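Local coordinates for protein L-lysine 6-oxidase (Marinomonas mediterranea, PDB 3WEU) that oxidises the side-chain amine of free L-lysine with a cysteine tryptophylquinone cofactor, releasing ammonium and the hydrogen peroxide that makes it antibacterial, at residues 485-490 / 495-500; 443-448 / 456-461; 21-26 / 33-38; 63-68 / 228-233. All coordinates share one frame; numbering follows the deposited sequence.

Contact 1: residues 485-490 / 495-500; sequences PERDEC and GCEPGD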
loop_
_atom_site.group_PDB
_atom_site.type_symbol
_atom_site.label_atom_id
_atom_site.label_comp_id
_atom_site.label_asym_id
_atom_site.label_seq_id
_atom_site.Cartn_x
_atom_site.Cartn_y
_atom_site.Cartn_z
ATOM N N PRO A 485 10.647 12.576 29.051
ATOM C CA PRO A 485 10.682 12.216 27.613
ATOM C C PRO A 485 11.404 13.221 26.688
ATOM O O PRO A 485 12.137 12.845 25.747
ATOM C CB PRO A 485 9.181 12.076 27.253
ATOM C CG PRO A 485 8.445 12.824 28.343
ATOM C CD PRO A 485 9.259 12.544 29.581
ATOM N N GLU A 486 11.298 14.499 27.001
ATOM C CA GLU A 486 11.797 15.516 26.092
ATOM C C GLU A 486 13.194 15.977 26.454
ATOM O O GLU A 486 13.774 16.751 25.727
ATOM C CB GLU A 486 10.795 16.702 25.982
ATOM C CG GLU A 486 10.427 17.387 27.237
ATOM C CD GLU A 486 9.319 16.616 27.975
ATOM O OE1 GLU A 486 8.056 16.714 27.651
ATOM O OE2 GLU A 486 9.755 15.896 28.878
ATOM N N ARG A 487 13.777 15.478 27.540
ATOM C CA ARG A 487 15.047 15.975 28.034
ATOM C C ARG A 487 16.214 15.492 27.151
ATOM O O ARG A 487 16.409 14.275 26.991
ATOM C CB ARG A 487 15.313 15.514 29.466
ATOM C CG ARG A 487 16.637 15.930 30.032
ATOM C CD ARG A 487 16.812 15.552 31.490
ATOM N NE ARG A 487 18.087 15.965 32.049
ATOM C CZ ARG A 487 19.217 15.285 31.867
ATOM N NH1 ARG A 487 19.173 14.167 31.117
ATOM N NH2 ARG A 487 20.359 15.696 32.385
ATOM N N ASP A 488 16.976 16.436 26.624
ATOM C CA ASP A 488 18.232 16.130 25.950
ATOM C C ASP A 488 19.393 16.264 26.918
ATOM O O ASP A 488 19.794 17.336 27.327
ATOM C CB ASP A 488 18.431 17.048 24.771
ATOM C CG ASP A 488 19.630 16.635 23.902
ATOM O OD1 ASP A 488 20.380 15.719 24.314
ATOM O OD2 ASP A 488 19.797 17.203 22.823
ATOM N N GLU A 489 19.961 15.122 27.305
ATOM C CA GLU A 489 21.132 15.106 28.110
ATOM C C GLU A 489 22.301 15.862 27.558
ATOM O O GLU A 489 23.170 16.344 28.312
ATOM C CB GLU A 489 21.533 13.656 28.337
ATOM C CG GLU A 489 22.078 12.910 27.087
ATOM C CD GLU A 489 21.046 12.571 26.010
ATOM O OE1 GLU A 489 19.784 12.743 26.145
ATOM O OE2 GLU A 489 21.516 12.040 24.960
ATOM N N CYS A 490 22.399 15.948 26.221
ATOM C CA CYS A 490 23.452 16.814 25.642
ATOM C C CYS A 490 23.226 18.319 25.799
ATOM O O CYS A 490 24.186 19.067 25.810
ATOM C CB CYS A 490 23.614 16.530 24.165
ATOM S SG CYS A 490 24.196 14.800 23.916
ATOM N N GLY A 495 23.709 14.946 32.958
ATOM C CA GLY A 495 23.788 13.484 32.992
ATOM C C GLY A 495 22.769 12.825 32.143
ATOM O O GLY A 495 21.889 13.457 31.606
ATOM N N CYS A 496 22.847 11.486 32.095
ATOM C CA CYS A 496 21.921 10.722 31.295
ATOM C C CYS A 496 20.890 10.040 32.141
ATOM O O CYS A 496 21.175 9.610 33.234
ATOM C CB CYS A 496 22.686 9.630 30.519
ATOM S SG CYS A 496 23.938 10.359 29.452
ATOM N N GLU A 497 19.753 9.803 31.536
ATOM C CA GLU A 497 18.725 8.993 32.120
ATOM C C GLU A 497 18.761 7.677 31.380
ATOM O O GLU A 497 19.221 7.659 30.247
ATOM C CB GLU A 497 17.379 9.579 31.811
ATOM C CG GLU A 497 17.128 10.832 32.614
ATOM C CD GLU A 497 15.703 11.366 32.532
ATOM O OE1 GLU A 497 14.883 10.886 31.732
ATOM O OE2 GLU A 497 15.434 12.305 33.315
ATOM N N PRO A 498 18.144 6.656 31.937
ATOM C CA PRO A 498 17.849 5.413 31.243
ATOM C C PRO A 498 17.118 5.664 29.903
ATOM O O PRO A 498 16.169 6.452 29.792
ATOM C CB PRO A 498 16.986 4.642 32.217
ATOM C CG PRO A 498 17.394 5.116 33.543
ATOM C CD PRO A 498 17.912 6.535 33.381
ATOM N N GLY A 499 17.601 4.992 28.857
ATOM C CA GLY A 499 17.087 5.181 27.533
ATOM C C GLY A 499 17.840 6.229 26.728
ATOM O O GLY A 499 17.693 6.257 25.488
ATOM N N ASP A 500 18.718 6.990 27.344
ATOM C CA ASP A 500 19.329 8.092 26.629
ATOM C C ASP A 500 20.346 7.687 25.558
ATOM O O ASP A 500 20.465 8.353 24.515
ATOM C CB ASP A 500 19.899 9.133 27.584
ATOM C CG ASP A 500 18.814 10.063 28.159
ATOM O OD1 ASP A 500 17.649 9.966 27.741
ATOM O OD2 ASP A 500 19.220 10.824 29.045
HETATM O O HOH W 1 17.348 12.812 29.446
HETATM O O HOH W 2 24.672 15.275 30.346
HETATM O O HOH W 3 23.029 9.858 24.700
#
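Gly-495 gives its carbonyl oxygen to the end of Arg-487, whose NH1 and NH2 each donate to it across 2.8 Å. Both N-H groups bend to reach the one acceptor, and the oxygen lies close to the guanidinium plane. Arg-487 suits the task because its chain is extended from CG to NE, with CG anti to the backbone N (chi1 177°). Glycine fits position 495 because a CB would jam against the preceding carbonyl at these backbone angles. Water 2 joins the N of Gly-495 to the O of Glu-489.

Cys-496 lays its SG 3.9 Å from CG of Glu-489. Glu-497 passes obliquely beside the arginine, its OE2 4.0 Å from CD of Arg-487 and hydrogen-bonded to OG1 of Thr-484; it also opens the type II turn that closes at Asp-500. Gly-499 is the third residue of that turn, where the positive phi (93°) suits glycine.

Asp-500 OD2 accepts from N of Glu-497 at 2.7 Å and makes a long salt bridge to NH1 of Arg-487, 3.9 Å away, with water 1 bridging the same two atoms. The carboxylates of Asp-500 and Glu-489 are stacked. Lys-503 pairs with both, which probably offsets their repulsion.

Asp-488 N-caps helix 489-492. The flanking parts of the segments rest on strand 80-91, through Pro-498, and on helix 129-134, through Pro-485.

Contact 2: residues 443-448 / 456-461; sequences VGLPMC and SLQNPV. With EDO (1,2-ethanediol), chain I.
Gln-458 reaches across to Met-447 and Leu-445 with the end of a nearly straight side chain. Its CB points toward segment 443-448, and CG lies beside the backbone N, anti to the carbonyl carbon (chi1 -72°). The chain then continues extended through CG to CD, carrying the amide to the far segment. At the tip, NE2 touches two side chains: it donates a weak hydrogen bond to SD of Met-447, 3.5 Å long and bent to 150°, and lies 3.9 Å from CD2 of Leu-445.

Glutamine suits this place because it combines a long aliphatic stem with a donor that can use a thioether sulfur. Methionine answers with an equally extended chain, and the two slide past each other in opposite directions, whereas Leu-445 crosses the glutamine at about a right angle. A cis peptide bond precedes Pro-446.

Further along, Asn-459 forms an Asx turn, its OD1 accepting from N of Val-461 at 3.1 Å. The same amide holds an ethanediol, probably from the crystallisation liquor: O1 donates to OD1 of Asn-459 at 2.7 Å, and ND2 of Asn-459 donates to O2 at 2.8 Å.

Backbone atoms of Pro-446 and Cys-448 hydrogen-bond to the tryptophylquinone at position 581, placing this segment at the cofactor. Met-447, Leu-457 and Gln-458 pack against helix 261-272, while Ser-456 and Asn-459 meet helix 489-492.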
loop_
_atom_site.group_PDB
_atom_site.type_symbol
_atom_site.label_atom_id
_atom_site.label_comp_id
_atom_site.label_asym_id
_atom_site.label_seq_id
_atom_site.Cartn_x
_atom_site.Cartn_y
_atom_site.Cartn_z
ATOM N N VAL A 443 30.263 -0.058 17.129
ATOM C CA VAL A 443 30.610 0.880 16.080
ATOM C C VAL A 443 30.917 2.272 16.690
ATOM O O VAL A 443 30.158 2.797 17.494
ATOM C CB VAL A 443 29.439 0.989 15.041
ATOM C CG1 VAL A 443 29.609 2.253 14.165
ATOM C CG2 VAL A 443 29.425 -0.259 14.156
ATOM N N GLY A 444 32.038 2.851 16.305
ATOM C CA GLY A 444 32.357 4.241 16.618
ATOM C C GLY A 444 32.034 5.235 15.505
ATOM O O GLY A 444 31.363 6.232 15.728
ATOM N N LEU A 445 32.444 4.931 14.282
ATOM C CA LEU A 445 32.191 5.817 13.165
ATOM C C LEU A 445 31.947 4.960 11.931
ATOM O O LEU A 445 32.479 3.843 11.865
ATOM C CB LEU A 445 33.409 6.669 12.872
ATOM C CG LEU A 445 33.850 7.660 13.929
ATOM C CD1 LEU A 445 35.202 8.200 13.593
ATOM C CD2 LEU A 445 32.779 8.749 13.921
ATOM N N PRO A 446 31.110 5.427 10.989
ATOM C CA PRO A 446 30.299 6.611 11.036
ATOM C C PRO A 446 29.108 6.394 11.949
ATOM O O PRO A 446 28.910 5.300 12.464
ATOM C CB PRO A 446 29.800 6.792 9.591
ATOM C CG PRO A 446 29.845 5.411 8.995
ATOM C CD PRO A 446 30.943 4.675 9.720
ATOM N N MET A 447 28.335 7.449 12.139
ATOM C CA MET A 447 27.153 7.425 12.966
ATOM C C MET A 447 26.018 8.186 12.251
ATOM O O MET A 447 25.912 9.407 12.414
ATOM C CB MET A 447 27.519 8.049 14.322
ATOM C CG MET A 447 28.135 7.079 15.329
ATOM S SD MET A 447 28.551 7.927 16.808
ATOM C CE MET A 447 28.939 6.557 17.938
ATOM N N CYS A 448 25.238 7.467 11.459
ATOM C CA CYS A 448 24.165 7.986 10.664
ATOM C C CYS A 448 22.943 7.078 10.601
ATOM O O CYS A 448 22.384 6.867 9.541
ATOM C CB CYS A 448 24.678 8.363 9.248
ATOM S SG CYS A 448 23.545 9.441 8.261
ATOM N N SER A 456 25.681 11.204 20.152
ATOM C CA SER A 456 25.730 11.725 21.525
ATOM C C SER A 456 26.916 11.210 22.274
ATOM O O SER A 456 27.403 11.841 23.197
ATOM C CB SER A 456 24.403 11.412 22.252
ATOM O OG SER A 456 24.125 10.025 22.327
ATOM N N LEU A 457 27.414 10.024 21.917
ATOM C CA LEU A 457 28.572 9.515 22.613
ATOM C C LEU A 457 29.852 10.252 22.364
ATOM O O LEU A 457 30.872 10.032 23.062
ATOM C CB LEU A 457 28.785 8.048 22.264
ATOM C CG LEU A 457 27.966 6.972 22.973
ATOM C CD1 LEU A 457 28.502 6.810 24.349
ATOM C CD2 LEU A 457 26.482 7.229 22.991
ATOM N N GLN A 458 29.860 11.092 21.334
ATOM C CA GLN A 458 30.978 11.941 21.071
ATOM C C GLN A 458 30.959 13.226 21.925
ATOM O O GLN A 458 31.948 13.968 21.970
ATOM C CB GLN A 458 30.995 12.364 19.597
ATOM C CG GLN A 458 31.388 11.225 18.657
ATOM C CD GLN A 458 31.246 11.638 17.215
ATOM O OE1 GLN A 458 31.656 12.742 16.824
ATOM N NE2 GLN A 458 30.590 10.778 16.416
ATOM N N ASN A 459 29.870 13.444 22.580
ATOM C CA ASN A 459 29.694 14.688 23.334
ATOM C C ASN A 459 30.190 14.605 24.768
ATOM O O ASN A 459 29.656 13.850 25.518
ATOM C CB ASN A 459 28.255 15.103 23.326
ATOM C CG ASN A 459 28.119 16.569 23.695
ATOM O OD1 ASN A 459 28.934 17.062 24.461
ATOM N ND2 ASN A 459 27.189 17.269 23.075
ATOM N N PRO A 460 31.273 15.324 25.109
ATOM C CA PRO A 460 31.822 15.129 26.397
ATOM C C PRO A 460 30.870 15.454 27.540
ATOM O O PRO A 460 31.106 14.931 28.659
ATOM C CB PRO A 460 32.996 16.111 26.459
ATOM C CG PRO A 460 32.716 17.130 25.415
ATOM C CD PRO A 460 32.015 16.335 24.353
ATOM N N VAL A 461 29.844 16.250 27.271
ATOM C CA VAL A 461 28.940 16.619 28.387
ATOM C C VAL A 461 28.114 15.462 28.965
ATOM O O VAL A 461 27.535 15.594 30.042
ATOM C CB VAL A 461 28.022 17.784 28.043
ATOM C CG1 VAL A 461 28.798 18.976 27.450
ATOM C CG2 VAL A 461 26.889 17.332 27.168
HETATM C C1 EDO I . 29.225 20.769 23.961
HETATM O O1 EDO I . 29.947 19.531 23.897
HETATM C C2 EDO I . 27.962 20.818 23.139
HETATM O O2 EDO I . 26.948 19.986 23.754
#

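Contact 3: residues 21-26 / 33-38; sequences NFVLNP and PYEHDV. With EDO (1,2-ethanediol), chain L.
A single antiparallel bridge between two short strands of the N-terminal part of the chain, the weakly bonded 22-24 and 34-36, brings Leu-24 opposite Tyr-34 as a hydrogen-bonded pair. Leu-24 N donates to Tyr-34 O at 2.8 Å, and Tyr-34 N returns the bond to Leu-24 O at 2.9 Å. The strand directions differ by 113°, far from a true antiparallel run, which fits the absence of further bridges.

On one side of the bridge, Phe-22 and His-36 form an offset stack, with centroids 4.7 Å apart and planes at 21°. NE2 of His-36 sits over a face of the phenyl ring near its rim, 3.6 Å from CE1 of Phe-22. Both residues place CG between the backbone N and carbonyl carbon, which brings the rings together. Histidine suits the stack because its edge can also bond: ND1 donates to Asp-37 O almost straight, at 177°, fixing the ring's rotation, while NE2 shares water 4 with N of Phe-22. Leu-24 CD1 packs against CB of His-36 at 3.7 Å.

On the other side, Val-23 and Pro-33 lie side by side, CG2 to CB 3.8 Å; branched valine and rigid proline give compact apolar surfaces. Pro-26 adds its CD against CB of Pro-33.

Strand 22-24 runs parallel to strand 58-66, to which Val-23 bonds through its backbone. The side chains of Phe-22 and Leu-24 touch strand 193-196, and Tyr-34 and Glu-35 meet strand 42-43.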
loop_
_atom_site.group_PDB
_atom_site.type_symbol
_atom_site.label_atom_id
_atom_site.label_comp_id
_atom_site.label_asym_id
_atom_site.label_seq_id
_atom_site.Cartn_x
_atom_site.Cartn_y
_atom_site.Cartn_z
ATOM N N ASN A 21 19.074 -19.682 27.606
ATOM C CA ASN A 21 20.141 -20.125 26.686
ATOM C C ASN A 21 20.914 -18.896 26.160
ATOM O O ASN A 21 20.460 -18.207 25.216
ATOM C CB ASN A 21 19.543 -20.921 25.527
ATOM C CG ASN A 21 20.578 -21.548 24.618
ATOM O OD1 ASN A 21 21.772 -21.480 24.876
ATOM N ND2 ASN A 21 20.126 -22.198 23.567
ATOM N N PHE A 22 22.078 -18.650 26.740
ATOM C CA PHE A 22 22.812 -17.414 26.445
ATOM C C PHE A 22 24.313 -17.653 26.485
ATOM O O PHE A 22 24.789 -18.627 27.072
ATOM C CB PHE A 22 22.450 -16.265 27.397
ATOM C CG PHE A 22 22.563 -16.609 28.843
ATOM C CD1 PHE A 22 23.730 -16.369 29.552
ATOM C CD2 PHE A 22 21.492 -17.170 29.498
ATOM C CE1 PHE A 22 23.867 -16.714 30.888
ATOM C CE2 PHE A 22 21.606 -17.522 30.872
ATOM C CZ PHE A 22 22.794 -17.312 31.542
ATOM N N VAL A 23 25.044 -16.697 25.908
ATOM C CA VAL A 23 26.447 -16.643 26.012
ATOM C C VAL A 23 26.838 -15.424 26.850
ATOM O O VAL A 23 26.034 -14.517 27.062
ATOM C CB VAL A 23 27.105 -16.638 24.592
ATOM C CG1 VAL A 23 26.789 -17.939 23.865
ATOM C CG2 VAL A 23 26.619 -15.521 23.700
ATOM N N LEU A 24 28.085 -15.419 27.311
ATOM C CA LEU A 24 28.640 -14.305 28.000
ATOM C C LEU A 24 29.533 -13.450 27.079
ATOM O O LEU A 24 29.900 -13.790 25.934
ATOM C CB LEU A 24 29.478 -14.794 29.190
ATOM C CG LEU A 24 28.638 -15.583 30.215
ATOM C CD1 LEU A 24 29.500 -15.990 31.351
ATOM C CD2 LEU A 24 27.432 -14.778 30.709
ATOM N N ASN A 25 29.888 -12.304 27.628
ATOM C CA ASN A 25 30.486 -11.240 26.838
ATOM C C ASN A 25 31.851 -11.582 26.321
ATOM O O ASN A 25 32.595 -12.357 26.921
ATOM C CB ASN A 25 30.670 -9.970 27.665
ATOM C CG ASN A 25 31.293 -10.237 28.999
ATOM O OD1 ASN A 25 30.627 -10.722 29.939
ATOM N ND2 ASN A 25 32.589 -9.919 29.122
ATOM N N PRO A 26 32.195 -10.987 25.201
ATOM C CA PRO A 26 33.563 -11.043 24.710
ATOM C C PRO A 26 34.467 -10.465 25.787
ATOM O O PRO A 26 34.025 -9.611 26.537
ATOM C CB PRO A 26 33.548 -10.059 23.562
ATOM C CG PRO A 26 32.141 -10.117 23.002
ATOM C CD PRO A 26 31.285 -10.306 24.247
ATOM N N PRO A 33 32.220 -14.153 21.983
ATOM C CA PRO A 33 31.512 -14.367 23.252
ATOM C C PRO A 33 31.716 -15.808 23.735
ATOM O O PRO A 33 32.265 -16.644 23.010
ATOM C CB PRO A 33 30.056 -14.123 22.892
ATOM C CG PRO A 33 29.996 -14.557 21.474
ATOM C CD PRO A 33 31.302 -14.134 20.856
ATOM N N TYR A 34 31.342 -16.076 24.997
ATOM C CA TYR A 34 31.734 -17.292 25.695
ATOM C C TYR A 34 30.596 -18.161 26.102
ATOM O O TYR A 34 29.570 -17.687 26.538
ATOM C CB TYR A 34 32.495 -16.935 27.001
ATOM C CG TYR A 34 33.923 -16.730 26.757
ATOM C CD1 TYR A 34 34.399 -15.543 26.130
ATOM C CD2 TYR A 34 34.821 -17.728 27.059
ATOM C CE1 TYR A 34 35.738 -15.397 25.847
ATOM C CE2 TYR A 34 36.155 -17.614 26.733
ATOM C CZ TYR A 34 36.595 -16.444 26.152
ATOM O OH TYR A 34 37.902 -16.379 25.931
ATOM N N GLU A 35 30.790 -19.472 25.954
ATOM C CA GLU A 35 29.956 -20.418 26.651
ATOM C C GLU A 35 30.232 -20.269 28.144
ATOM O O GLU A 35 31.239 -19.625 28.568
ATOM C CB GLU A 35 30.271 -21.844 26.206
ATOM C CG GLU A 35 30.058 -22.156 24.736
ATOM C CD GLU A 35 28.645 -22.024 24.242
ATOM O OE1 GLU A 35 27.702 -22.202 25.062
ATOM O OE2 GLU A 35 28.501 -21.851 23.012
ATOM N N HIS A 36 29.364 -20.854 28.960
ATOM C CA HIS A 36 29.577 -20.797 30.372
ATOM C C HIS A 36 29.208 -22.112 31.060
ATOM O O HIS A 36 28.483 -22.909 30.484
ATOM C CB HIS A 36 28.744 -19.635 30.951
ATOM C CG HIS A 36 27.287 -19.830 30.771
ATOM N ND1 HIS A 36 26.543 -20.645 31.598
ATOM C CD2 HIS A 36 26.427 -19.339 29.847
ATOM C CE1 HIS A 36 25.299 -20.687 31.164
ATOM N NE2 HIS A 36 25.204 -19.915 30.091
ATOM N N ASP A 37 29.642 -22.255 32.309
ATOM C CA ASP A 37 29.303 -23.453 33.151
ATOM C C ASP A 37 28.082 -23.171 34.008
ATOM O O ASP A 37 27.526 -22.133 33.900
ATOM C CB ASP A 37 30.433 -23.878 34.057
ATOM C CG ASP A 37 30.835 -22.845 35.059
ATOM O OD1 ASP A 37 30.120 -21.913 35.476
ATOM O OD2 ASP A 37 31.970 -22.970 35.438
ATOM N N VAL A 38 27.677 -24.115 34.870
ATOM C CA VAL A 38 26.443 -23.936 35.634
ATOM C C VAL A 38 26.491 -22.854 36.672
ATOM O O VAL A 38 25.434 -22.399 37.076
ATOM C CB VAL A 38 25.996 -25.264 36.320
ATOM C CG1 VAL A 38 25.689 -26.266 35.214
ATOM C CG2 VAL A 38 27.040 -25.729 37.285
HETATM C C1 EDO L . 20.430 -25.913 22.094
HETATM O O1 EDO L . 19.454 -25.761 21.093
HETATM C C2 EDO L . 21.700 -25.395 21.542
HETATM O O2 EDO L . 21.852 -24.042 22.038
HETATM O O HOH W 4 22.769 -20.404 28.865
#

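Contact 4: residues 63-68 / 228-233; sequences FKVFGA and CVVTYS
Val-65 sets its whole branched end against the sulfur of Cys-228: CB is 3.8 Å from SG, and CG1 and CG2 are each 3.9 Å from it. The thiol therefore nests against the fork of the valine and is not met by one methyl alone. CG2 reaches further along strand 223-232, coming within 4.2 Å of CG2 of Val-230.

The torsions explain this shared use of one side chain. Val-65 holds CG1 between the backbone N and the carbonyl carbon (chi1 55°) and turns CG2 anti to the N, so the two methyls flank the sulfur. Cys-228 sends SG anti to its own backbone N at -174°, out toward the valine. Val-65 and Val-230 cross obliquely, and CG2 of Val-230 faces both methyls of Val-65, CG2 being the nearer.

Each residue suits a buried, apolar interface. The beta-branched valines favour extended backbones and present short, broad surfaces, and cysteine supplies a small polarisable atom that fits the fork of Val-65. No hydrogen bond crosses the contact, and the nearest CA atoms, those of Val-65 and Cys-228, are 7.7 Å apart, too far for direct strand pairing.

Trp-85 of strand 80-91 touches both Val-65 and Cys-228, while Val-5 of strand 4-13 lies against Cys-228. Strands 58-66 and 223-232, not paired with each other, thus face one another across the inside of a curled beta-sheet, consistent with a barrel-like fold.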
loop_
_atom_site.group_PDB
_atom_site.type_symbol
_atom_site.label_atom_id
_atom_site.label_comp_id
_atom_site.label_asym_id
_atom_site.label_seq_id
_atom_site.Cartn_x
_atom_site.Cartn_y
_atom_site.Cartn_z
ATOM N N PHE A 63 29.390 -7.909 34.919
ATOM C CA PHE A 63 30.012 -6.784 35.563
ATOM C C PHE A 63 30.663 -7.255 36.854
ATOM O O PHE A 63 30.129 -8.156 37.542
ATOM C CB PHE A 63 29.001 -5.703 35.952
ATOM C CG PHE A 63 28.349 -4.970 34.815
ATOM C CD1 PHE A 63 27.269 -5.482 34.203
ATOM C CD2 PHE A 63 28.755 -3.667 34.478
ATOM C CE1 PHE A 63 26.627 -4.793 33.184
ATOM C CE2 PHE A 63 28.095 -2.942 33.474
ATOM C CZ PHE A 63 27.020 -3.498 32.824
ATOM N N LYS A 64 31.785 -6.642 37.173
ATOM C CA LYS A 64 32.628 -6.960 38.354
ATOM C C LYS A 64 32.843 -5.650 39.104
ATOM O O LYS A 64 32.802 -4.553 38.505
ATOM C CB LYS A 64 33.918 -7.514 37.932
ATOM C CG LYS A 64 33.756 -8.855 37.217
ATOM C CD LYS A 64 35.121 -9.473 36.892
ATOM C CE LYS A 64 34.942 -10.660 35.957
ATOM N NZ LYS A 64 36.267 -11.282 35.625
ATOM N N VAL A 65 32.976 -5.758 40.421
ATOM C CA VAL A 65 33.199 -4.577 41.260
ATOM C C VAL A 65 34.515 -4.810 41.967
ATOM O O VAL A 65 34.873 -5.957 42.330
ATOM C CB VAL A 65 32.006 -4.303 42.203
ATOM C CG1 VAL A 65 31.707 -5.547 43.020
ATOM C CG2 VAL A 65 32.250 -3.095 43.110
ATOM N N PHE A 66 35.272 -3.717 42.120
ATOM C CA PHE A 66 36.629 -3.788 42.631
ATOM C C PHE A 66 36.833 -2.812 43.759
ATOM O O PHE A 66 36.287 -1.715 43.711
ATOM C CB PHE A 66 37.607 -3.419 41.508
ATOM C CG PHE A 66 37.585 -4.388 40.380
ATOM C CD1 PHE A 66 36.615 -4.306 39.417
ATOM C CD2 PHE A 66 38.477 -5.441 40.334
ATOM C CE1 PHE A 66 36.592 -5.223 38.364
ATOM C CE2 PHE A 66 38.435 -6.367 39.286
ATOM C CZ PHE A 66 37.447 -6.264 38.342
ATOM N N GLY A 67 37.659 -3.188 44.735
ATOM C CA GLY A 67 37.947 -2.323 45.863
ATOM C C GLY A 67 39.056 -1.337 45.554
ATOM O O GLY A 67 39.516 -1.208 44.387
ATOM N N ALA A 68 39.464 -0.620 46.604
ATOM C CA ALA A 68 40.253 0.622 46.468
ATOM C C ALA A 68 41.629 0.293 45.920
ATOM O O ALA A 68 42.204 1.093 45.181
ATOM C CB ALA A 68 40.392 1.328 47.804
ATOM N N CYS A 228 25.819 -0.489 41.971
ATOM C CA CYS A 228 26.337 -1.550 42.774
ATOM C C CYS A 228 26.518 -1.053 44.177
ATOM O O CYS A 228 27.317 -0.144 44.402
ATOM C CB CYS A 228 27.713 -1.985 42.316
ATOM S SG CYS A 228 28.392 -3.406 43.147
ATOM N N VAL A 229 25.853 -1.715 45.115
ATOM C CA VAL A 229 26.042 -1.427 46.579
ATOM C C VAL A 229 26.668 -2.655 47.206
ATOM O O VAL A 229 26.099 -3.755 47.171
ATOM C CB VAL A 229 24.697 -1.133 47.278
ATOM C CG1 VAL A 229 24.893 -0.875 48.786
ATOM C CG2 VAL A 229 23.965 0.040 46.634
ATOM N N VAL A 230 27.836 -2.481 47.789
ATOM C CA VAL A 230 28.518 -3.508 48.486
ATOM C C VAL A 230 28.351 -3.209 49.983
ATOM O O VAL A 230 28.707 -2.102 50.442
ATOM C CB VAL A 230 30.023 -3.415 48.211
ATOM C CG1 VAL A 230 30.818 -4.400 49.095
ATOM C CG2 VAL A 230 30.279 -3.738 46.712
ATOM N N THR A 231 27.798 -4.180 50.696
ATOM C CA THR A 231 27.530 -4.008 52.126
ATOM C C THR A 231 28.558 -4.859 52.849
ATOM O O THR A 231 28.688 -6.073 52.601
ATOM C CB THR A 231 26.099 -4.400 52.442
ATOM O OG1 THR A 231 25.201 -3.582 51.680
ATOM C CG2 THR A 231 25.800 -4.225 53.957
ATOM N N TYR A 232 29.279 -4.237 53.760
ATOM C CA TYR A 232 30.289 -4.936 54.508
ATOM C C TYR A 232 29.730 -5.545 55.809
ATOM O O TYR A 232 28.601 -5.296 56.154
ATOM C CB TYR A 232 31.418 -4.010 54.816
ATOM C CG TYR A 232 32.013 -3.402 53.581
ATOM C CD1 TYR A 232 32.894 -4.128 52.785
ATOM C CD2 TYR A 232 31.739 -2.085 53.241
ATOM C CE1 TYR A 232 33.459 -3.561 51.636
ATOM C CE2 TYR A 232 32.289 -1.501 52.101
ATOM C CZ TYR A 232 33.145 -2.241 51.306
ATOM O OH TYR A 232 33.682 -1.636 50.200
ATOM N N SER A 233 30.508 -6.360 56.504
ATOM C CA SER A 233 29.990 -7.125 57.696
ATOM C C SER A 233 29.402 -6.278 58.763
ATOM O O SER A 233 28.547 -6.730 59.484
ATOM C CB SER A 233 31.089 -7.930 58.353
ATOM O OG SER A 233 31.721 -8.670 57.362
#

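How the contacts relate
Contacts 1 and 2 form one continuous region in the C-terminal part of the chain, with centres 15 Å apart: Cys-490 SG lies 3.8 Å from CB of Ser-456, and Cys-490 O lies 3.5 Å from CG2 of Val-461. Contact 2 bonds directly to the tryptophylquinone through the backbone of segment 443-448, and contact 1 touches contact 2. Contacts 3 and 4 belong to the N-terminal part and share a sheet in which strands 22-24 and 58-66 are neighbours; their nearest atoms are about 6 Å apart. Between the two parts, contact 2 comes within about 12 Å of contact 3 and about 13 Å of contact 4, nearest atoms, without touching.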